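Local structure of Ras GTPase-activating-like protein IQGAP2 (Homo sapiens, 4EZA) at residues Leu29-Asp40 and Lys99-Leu110; Thr56-Val64 and Glu74-Asp82. The protein serves as a signalling scaffold of the IQGAP family and binds phosphoinositides through an atypical domain with a pseudo C2 fold. All blocks are in the same frame, centred on the assembly; numbering follows the deposited sequence.

Contact 1 (29-40 with 99-110) and contact 2 (56-64 with 74-82) lie in different antiparallel sheets of the pseudo C2 fold, their centres about 16 Å apart. Along the chain both segments of contact 2 fall between the two of contact 1. Contact 1 pairs strands 35-38 and 100-103 of the three-stranded sheet and brings together helices 26-32 and 104-112, while contact 2 takes in the open end of the hairpin 61-68/71-79 in the four-stranded sheet and the start of helix 80-88. Helix 104-112 bridges them: Leu107 CD2 lies 3.9 Å from Leu78 CD1, and Ile108 CG2 4.0 Å from Ile80 CD1. The early and late parts of the chain thus join in a unit that packs against the hairpin through this helix.

Contact 1 of 2, residues Leu29-Asp40 and Lys99-Leu110; sequences LHEKGVLLDIDD and KVKVNVNLLIYL
Strands 35-38 and 100-103 pair antiparallel through a classic beta bulge, in which Leu36 and Asp37 both face Lys101. Leu36 N donates to Lys101 O (2.8 Å), and Lys101 N returns a bond to Asp37 O (3.0 Å). Beyond the bulge Asp39 N reaches Lys99 O on a lone pair, at 2.8 Å. At the other end Val34 O accepts from Asn103 N. Asn103 is also the N-cap of helix 104-112: with CG anti to the backbone N (chi1 178°), its OD1 takes Leu106 N at 2.9 Å, in the plane of the amide. Leu35 O receives His30 ND1 in the plane of the imidazole, though from above the carbonyl plane. The Asp39 carboxylate has its salt bridge with Lys95 of strand 93-97; two separate waters accept from Lys99 NZ, one donating to Asp39 O, the other to Asp40 OD2. Gly33 (phi 94°) ends helix 26-32 in a Schellman motif: Leu35 N donates to Leu29 O and Gly33 N to His30 O as the chain turns into the strand. Past this turn Val34 CG2 packs on Leu106 CB (3.8 Å), and the Leu110 and Leu29 side chains cross at about a right angle, their CD2 atoms 3.9 Å apart.

Contact 2 of 2, residues Thr56-Val64 and Glu74-Asp82; sequences TEDVGIFDV and EKVQLNIQD
Phe62 and Leu78 exchange backbone bonds near the open end of the antiparallel hairpin of strands 61-68 and 71-79: Phe62 N to Leu78 O and Leu78 N to Phe62 O are both 2.8 Å. Val64 and Val76 form the next reciprocal pair. Ile80 N, in the first turn of helix 80-88, continues the series to Gly60 O at 2.9 Å and 174°, nearly straight. CA-H...O contacts fill the intervals, such as Gln77 CA to Phe62 O at 3.2 Å. Leu78 O also lies at the edge of the Phe62 ring, near its plane.

Two polar side chains act within their own segments at this end. Thr56 OG1 donates to Ile61 O (2.8 Å) from above the carbonyl plane, closing the loop that holds the type II turn Asp58-Ile61. Asn79 caps the helix, its OD1 accepting from Gln81 N. Gly60 in the turn has a positive phi (118°), and Ile80 CG2 rests against its CA.

Apolar contacts gather on the face of Phe62, Val64, Val76 and Leu78. Val64 CG2, anti to its carbonyl carbon, reaches Leu78 CD1 at 4.0 Å, and Val64 CB meets Val76 CG1. Leu111 and Asn112 of helix 104-112 touch Phe62, while Met96 and Phe97 of strand 93-97 touch Val76.

On the other face, Ile61 CG2 lies 3.9 Å from Gln77 NE2, the two side chains crossing at a slant. Asp63 OD1 meets the aliphatic part of Lys75, at CG, rather than its ammonium; the salt-bridge partner of the carboxylate is Arg65.

The chemistry is therefore two-sided: an apolar face turned to the helix and the second sheet, and a mixed polar face on the other side. With Asp63 OD1 and Lys75 NZ 5.9 Å apart, the pairing of 56-64 with 74-82 rests on backbone bonds and apolar packing.

Contact 1 of 2, residues Leu29-Asp40 and Lys99-Leu110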
# COMPACT_ATOMS: atom_id res chain seq x y z
N LEU A 29 4.55 7.03 -3.65
CA LEU A 29 3.31 6.37 -4.01
C LEU A 29 2.21 7.37 -4.42
O LEU A 29 1.39 7.08 -5.28
CB LEU A 29 2.82 5.45 -2.88
CG LEU A 29 3.74 4.26 -2.59
CD1 LEU A 29 2.98 3.37 -1.66
CD2 LEU A 29 4.13 3.51 -3.86
N HIS A 30 2.19 8.53 -3.77
CA HIS A 30 1.22 9.59 -4.06
C HIS A 30 1.49 10.15 -5.46
O HIS A 30 0.57 10.27 -6.27
CB HIS A 30 1.39 10.64 -2.97
CG HIS A 30 0.33 11.71 -2.90
ND1 HIS A 30 -1.02 11.48 -3.02
CD2 HIS A 30 0.46 13.02 -2.60
CE1 HIS A 30 -1.68 12.62 -2.84
NE2 HIS A 30 -0.80 13.56 -2.60
N GLU A 31 2.75 10.47 -5.76
CA GLU A 31 3.13 10.87 -7.12
C GLU A 31 2.70 9.88 -8.20
O GLU A 31 2.16 10.28 -9.24
CB GLU A 31 4.65 11.07 -7.18
CG GLU A 31 5.10 12.35 -6.54
CD GLU A 31 6.56 12.29 -6.11
OE1 GLU A 31 7.30 11.44 -6.66
OE2 GLU A 31 6.96 13.10 -5.25
N LYS A 32 2.87 8.59 -7.92
CA LYS A 32 2.55 7.52 -8.87
C LYS A 32 1.06 7.27 -9.02
O LYS A 32 0.63 6.63 -9.97
CB LYS A 32 3.15 6.20 -8.37
CG LYS A 32 4.64 6.03 -8.53
CD LYS A 32 5.00 4.65 -8.03
CE LYS A 32 6.47 4.36 -8.27
NZ LYS A 32 6.82 2.93 -8.02
N GLY A 33 0.29 7.72 -8.05
CA GLY A 33 -1.16 7.49 -8.05
C GLY A 33 -1.61 6.27 -7.29
O GLY A 33 -2.81 6.00 -7.20
N VAL A 34 -0.67 5.51 -6.75
CA VAL A 34 -1.00 4.36 -5.93
C VAL A 34 -1.67 4.81 -4.63
O VAL A 34 -2.63 4.17 -4.16
CB VAL A 34 0.26 3.52 -5.57
CG1 VAL A 34 -0.08 2.39 -4.58
CG2 VAL A 34 0.89 2.96 -6.80
N LEU A 35 -1.16 5.89 -4.06
CA LEU A 35 -1.69 6.38 -2.80
C LEU A 35 -2.52 7.62 -3.08
O LEU A 35 -2.05 8.57 -3.76
CB LEU A 35 -0.54 6.69 -1.85
CG LEU A 35 -0.90 7.13 -0.44
CD1 LEU A 35 0.08 6.50 0.56
CD2 LEU A 35 -0.86 8.59 -0.35
N LEU A 36 -3.72 7.66 -2.52
CA LEU A 36 -4.58 8.84 -2.62
C LEU A 36 -4.37 9.82 -1.46
O LEU A 36 -4.21 11.03 -1.69
CB LEU A 36 -6.07 8.44 -2.70
CG LEU A 36 -6.56 7.89 -4.04
CD1 LEU A 36 -6.03 6.47 -4.27
CD2 LEU A 36 -8.06 7.92 -4.12
N ASP A 37 -4.39 9.32 -0.23
CA ASP A 37 -4.25 10.21 0.93
C ASP A 37 -3.98 9.41 2.18
O ASP A 37 -4.22 8.20 2.24
CB ASP A 37 -5.53 11.04 1.10
CG ASP A 37 -5.30 12.34 1.88
OD1 ASP A 37 -4.15 12.72 2.20
OD2 ASP A 37 -6.32 13.00 2.18
N ILE A 38 -3.45 10.11 3.19
CA ILE A 38 -3.27 9.56 4.54
C ILE A 38 -3.99 10.53 5.48
O ILE A 38 -3.62 11.71 5.56
CB ILE A 38 -1.80 9.44 4.94
CG1 ILE A 38 -1.05 8.48 4.01
CG2 ILE A 38 -1.70 8.93 6.40
CD1 ILE A 38 0.45 8.48 4.18
N ASP A 39 -5.02 10.02 6.16
CA ASP A 39 -5.84 10.85 7.04
C ASP A 39 -4.96 11.42 8.13
O ASP A 39 -4.08 10.72 8.66
CB ASP A 39 -6.96 10.02 7.69
CG ASP A 39 -7.93 9.42 6.69
OD1 ASP A 39 -8.15 10.02 5.62
OD2 ASP A 39 -8.51 8.35 7.01
N ASP A 40 -5.20 12.70 8.46
CA ASP A 40 -4.53 13.41 9.55
C ASP A 40 -3.06 13.74 9.32
O ASP A 40 -2.42 14.31 10.20
CB ASP A 40 -4.71 12.64 10.88
CG ASP A 40 -6.15 12.58 11.33
OD1 ASP A 40 -6.89 13.56 11.06
OD2 ASP A 40 -6.55 11.57 11.97
N LYS A 99 -6.04 4.66 7.90
CA LYS A 99 -5.90 6.04 7.44
C LYS A 99 -5.33 6.15 6.03
O LYS A 99 -5.13 7.26 5.54
CB LYS A 99 -5.01 6.83 8.41
CG LYS A 99 -5.55 6.97 9.86
CD LYS A 99 -4.82 8.07 10.68
CE LYS A 99 -3.43 7.65 11.22
NZ LYS A 99 -2.91 8.49 12.38
N VAL A 100 -5.06 5.03 5.37
CA VAL A 100 -4.32 5.07 4.11
C VAL A 100 -5.17 4.58 2.96
O VAL A 100 -5.48 3.39 2.89
CB VAL A 100 -3.03 4.23 4.19
CG1 VAL A 100 -2.28 4.28 2.88
CG2 VAL A 100 -2.11 4.75 5.33
N LYS A 101 -5.53 5.49 2.06
CA LYS A 101 -6.35 5.16 0.90
C LYS A 101 -5.49 4.94 -0.32
O LYS A 101 -4.66 5.80 -0.65
CB LYS A 101 -7.36 6.27 0.63
CG LYS A 101 -8.45 5.89 -0.33
CD LYS A 101 -9.47 7.02 -0.37
CE LYS A 101 -10.57 6.77 -1.38
NZ LYS A 101 -11.23 8.05 -1.81
N VAL A 102 -5.71 3.83 -1.00
CA VAL A 102 -4.92 3.42 -2.17
C VAL A 102 -5.78 3.04 -3.36
O VAL A 102 -6.97 2.69 -3.22
CB VAL A 102 -3.92 2.25 -1.88
CG1 VAL A 102 -2.94 2.63 -0.77
CG2 VAL A 102 -4.66 0.96 -1.55
N ASN A 103 -5.19 3.11 -4.54
CA ASN A 103 -5.85 2.69 -5.79
C ASN A 103 -5.58 1.20 -6.03
O ASN A 103 -4.43 0.77 -6.09
CB ASN A 103 -5.34 3.58 -6.94
CG ASN A 103 -5.95 3.18 -8.27
OD1 ASN A 103 -5.56 2.18 -8.88
ND2 ASN A 103 -6.96 3.93 -8.72
N VAL A 104 -6.66 0.42 -6.18
CA VAL A 104 -6.57 -1.05 -6.33
C VAL A 104 -5.75 -1.46 -7.55
O VAL A 104 -4.79 -2.25 -7.42
CB VAL A 104 -7.99 -1.69 -6.36
CG1 VAL A 104 -7.90 -3.18 -6.71
CG2 VAL A 104 -8.67 -1.51 -5.01
N ASN A 105 -6.08 -0.92 -8.72
CA ASN A 105 -5.37 -1.31 -9.94
C ASN A 105 -3.89 -1.04 -9.84
O ASN A 105 -3.08 -1.90 -10.21
CB ASN A 105 -5.97 -0.65 -11.18
CG ASN A 105 -7.27 -1.32 -11.63
OD1 ASN A 105 -7.71 -2.33 -11.05
ND2 ASN A 105 -7.88 -0.77 -12.67
N LEU A 106 -3.53 0.14 -9.35
CA LEU A 106 -2.12 0.49 -9.27
C LEU A 106 -1.40 -0.25 -8.15
O LEU A 106 -0.21 -0.52 -8.27
CB LEU A 106 -1.94 2.00 -9.16
CG LEU A 106 -2.47 2.74 -10.39
CD1 LEU A 106 -2.30 4.23 -10.14
CD2 LEU A 106 -1.72 2.35 -11.67
N LEU A 107 -2.14 -0.60 -7.09
CA LEU A 107 -1.59 -1.44 -6.03
C LEU A 107 -1.26 -2.84 -6.58
O LEU A 107 -0.20 -3.37 -6.29
CB LEU A 107 -2.53 -1.52 -4.85
CG LEU A 107 -2.02 -2.38 -3.70
CD1 LEU A 107 -0.77 -1.79 -3.07
CD2 LEU A 107 -3.18 -2.53 -2.72
N ILE A 108 -2.16 -3.41 -7.38
CA ILE A 108 -1.91 -4.73 -7.97
C ILE A 108 -0.61 -4.68 -8.78
O ILE A 108 0.26 -5.57 -8.63
CB ILE A 108 -3.10 -5.18 -8.83
CG1 ILE A 108 -4.31 -5.48 -7.95
CG2 ILE A 108 -2.73 -6.44 -9.63
CD1 ILE A 108 -5.61 -5.58 -8.72
N TYR A 109 -0.45 -3.64 -9.58
CA TYR A 109 0.76 -3.49 -10.40
C TYR A 109 2.00 -3.32 -9.52
O TYR A 109 3.05 -3.92 -9.80
CB TYR A 109 0.61 -2.30 -11.37
CG TYR A 109 1.86 -1.92 -12.16
CD1 TYR A 109 2.14 -2.54 -13.38
CD2 TYR A 109 2.76 -0.95 -11.70
CE1 TYR A 109 3.28 -2.22 -14.12
CE2 TYR A 109 3.91 -0.63 -12.43
CZ TYR A 109 4.16 -1.26 -13.64
OH TYR A 109 5.28 -0.96 -14.38
N LEU A 110 1.90 -2.48 -8.49
CA LEU A 110 3.01 -2.27 -7.57
C LEU A 110 3.48 -3.60 -6.95
O LEU A 110 4.69 -3.86 -6.85
CB LEU A 110 2.62 -1.29 -6.48
CG LEU A 110 3.75 -0.80 -5.58
CD1 LEU A 110 4.53 0.24 -6.30
CD2 LEU A 110 3.20 -0.25 -4.30
O HOH W 1 -1.42 10.54 10.45
O HOH W 2 -7.24 8.37 3.47
O HOH W 3 -4.65 10.47 13.87

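Contact 2 of 2, residues Thr56-Val64 and Glu74-Asp82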
# COMPACT_ATOMS: atom_id res chain seq x y z
N THR A 56 5.55 -13.21 1.00
CA THR A 56 5.41 -14.22 2.04
C THR A 56 5.73 -15.60 1.44
O THR A 56 5.94 -15.72 0.23
CB THR A 56 4.01 -14.22 2.69
OG1 THR A 56 3.04 -14.74 1.77
CG2 THR A 56 3.60 -12.83 3.12
N GLU A 57 5.74 -16.61 2.29
CA GLU A 57 5.90 -17.99 1.84
C GLU A 57 4.79 -18.42 0.87
O GLU A 57 5.03 -19.24 -0.02
CB GLU A 57 5.99 -18.95 3.04
CG GLU A 57 4.71 -19.05 3.91
CD GLU A 57 4.68 -18.07 5.09
OE1 GLU A 57 5.06 -16.89 4.92
OE2 GLU A 57 4.27 -18.50 6.19
N ASP A 58 3.59 -17.86 1.05
CA ASP A 58 2.46 -18.16 0.19
C ASP A 58 2.55 -17.20 -0.98
O ASP A 58 2.36 -15.97 -0.83
CB ASP A 58 1.12 -18.00 0.94
CG ASP A 58 -0.07 -18.53 0.15
OD1 ASP A 58 -0.18 -18.23 -1.06
OD2 ASP A 58 -0.91 -19.25 0.73
N VAL A 59 2.89 -17.75 -2.14
CA VAL A 59 2.97 -16.95 -3.36
C VAL A 59 1.56 -16.49 -3.72
O VAL A 59 0.66 -17.30 -4.03
CB VAL A 59 3.58 -17.72 -4.55
CG1 VAL A 59 3.76 -16.77 -5.75
CG2 VAL A 59 4.92 -18.35 -4.17
N GLY A 60 1.39 -15.18 -3.69
CA GLY A 60 0.11 -14.53 -3.94
C GLY A 60 -0.36 -13.77 -2.72
O GLY A 60 -1.35 -13.05 -2.78
N ILE A 61 0.34 -13.94 -1.59
CA ILE A 61 0.04 -13.14 -0.40
C ILE A 61 1.21 -12.21 -0.09
O ILE A 61 2.36 -12.66 -0.02
CB ILE A 61 -0.34 -14.02 0.83
CG1 ILE A 61 -1.64 -14.79 0.53
CG2 ILE A 61 -0.50 -13.14 2.10
CD1 ILE A 61 -2.05 -15.75 1.59
N PHE A 62 0.91 -10.93 0.07
CA PHE A 62 1.94 -9.92 0.33
C PHE A 62 1.79 -9.33 1.70
O PHE A 62 0.68 -9.14 2.18
CB PHE A 62 1.88 -8.81 -0.72
CG PHE A 62 2.18 -9.29 -2.11
CD1 PHE A 62 3.48 -9.28 -2.59
CD2 PHE A 62 1.16 -9.74 -2.93
CE1 PHE A 62 3.76 -9.72 -3.88
CE2 PHE A 62 1.42 -10.19 -4.21
CZ PHE A 62 2.73 -10.19 -4.69
N ASP A 63 2.92 -9.02 2.32
CA ASP A 63 2.97 -8.48 3.65
C ASP A 63 3.36 -7.02 3.46
O ASP A 63 4.44 -6.74 2.94
CB ASP A 63 4.07 -9.26 4.41
CG ASP A 63 4.11 -8.98 5.88
OD1 ASP A 63 3.49 -8.02 6.38
OD2 ASP A 63 4.83 -9.75 6.56
N VAL A 64 2.48 -6.09 3.81
CA VAL A 64 2.77 -4.66 3.68
C VAL A 64 2.87 -4.03 5.05
O VAL A 64 1.93 -4.11 5.85
CB VAL A 64 1.72 -3.89 2.83
CG1 VAL A 64 2.07 -2.39 2.75
CG2 VAL A 64 1.59 -4.51 1.44
N GLU A 74 1.74 -0.25 11.49
CA GLU A 74 0.71 -1.20 11.09
C GLU A 74 1.26 -2.22 10.11
O GLU A 74 2.26 -1.97 9.44
CB GLU A 74 -0.47 -0.47 10.45
CG GLU A 74 -1.64 -0.25 11.39
CD GLU A 74 -2.12 1.19 11.42
OE1 GLU A 74 -2.42 1.76 10.35
OE2 GLU A 74 -2.21 1.74 12.54
N LYS A 75 0.59 -3.36 10.02
CA LYS A 75 0.96 -4.41 9.09
C LYS A 75 -0.34 -5.01 8.53
O LYS A 75 -1.30 -5.18 9.27
CB LYS A 75 1.74 -5.48 9.85
CG LYS A 75 2.10 -6.76 9.11
CD LYS A 75 2.50 -7.90 10.07
CE LYS A 75 3.19 -7.46 11.35
NZ LYS A 75 3.50 -8.61 12.26
N VAL A 76 -0.36 -5.31 7.24
CA VAL A 76 -1.53 -5.91 6.59
C VAL A 76 -1.07 -6.97 5.60
O VAL A 76 -0.03 -6.83 4.96
CB VAL A 76 -2.44 -4.84 5.90
CG1 VAL A 76 -1.75 -4.24 4.68
CG2 VAL A 76 -3.80 -5.43 5.52
N GLN A 77 -1.84 -8.05 5.49
CA GLN A 77 -1.59 -9.04 4.45
C GLN A 77 -2.63 -8.89 3.37
O GLN A 77 -3.83 -8.80 3.64
CB GLN A 77 -1.55 -10.45 5.04
CG GLN A 77 -0.29 -10.66 5.91
CD GLN A 77 0.06 -12.11 6.20
OE1 GLN A 77 1.17 -12.40 6.64
NE2 GLN A 77 -0.87 -13.02 5.95
N LEU A 78 -2.14 -8.86 2.13
CA LEU A 78 -3.00 -8.72 0.96
C LEU A 78 -2.89 -9.92 0.05
O LEU A 78 -1.79 -10.36 -0.30
CB LEU A 78 -2.64 -7.45 0.17
CG LEU A 78 -2.67 -6.15 0.98
CD1 LEU A 78 -2.17 -5.04 0.09
CD2 LEU A 78 -4.11 -5.83 1.49
N ASN A 79 -4.05 -10.42 -0.36
CA ASN A 79 -4.18 -11.59 -1.19
C ASN A 79 -4.49 -11.13 -2.61
O ASN A 79 -5.47 -10.45 -2.85
CB ASN A 79 -5.33 -12.43 -0.60
CG ASN A 79 -5.61 -13.71 -1.36
OD1 ASN A 79 -5.52 -13.77 -2.58
ND2 ASN A 79 -5.98 -14.75 -0.62
N ILE A 80 -3.66 -11.54 -3.56
CA ILE A 80 -3.85 -11.14 -4.97
C ILE A 80 -5.23 -11.51 -5.53
O ILE A 80 -5.79 -10.74 -6.34
CB ILE A 80 -2.72 -11.74 -5.86
CG1 ILE A 80 -2.70 -11.12 -7.28
CG2 ILE A 80 -2.79 -13.30 -5.93
CD1 ILE A 80 -2.63 -9.65 -7.33
N GLN A 81 -5.78 -12.65 -5.12
CA GLN A 81 -7.10 -13.08 -5.61
C GLN A 81 -8.16 -12.11 -5.11
O GLN A 81 -9.10 -11.79 -5.84
CB GLN A 81 -7.46 -14.50 -5.17
CG GLN A 81 -6.61 -15.61 -5.73
CD GLN A 81 -7.35 -16.92 -5.67
OE1 GLN A 81 -7.67 -17.43 -4.59
NE2 GLN A 81 -7.65 -17.48 -6.85
N ASP A 82 -8.01 -11.64 -3.87
CA ASP A 82 -8.99 -10.69 -3.32
C ASP A 82 -8.92 -9.36 -4.05
O ASP A 82 -9.95 -8.76 -4.39
CB ASP A 82 -8.75 -10.44 -1.83
CG ASP A 82 -9.09 -11.63 -0.96
OD1 ASP A 82 -9.90 -12.49 -1.38
OD2 ASP A 82 -8.54 -11.68 0.16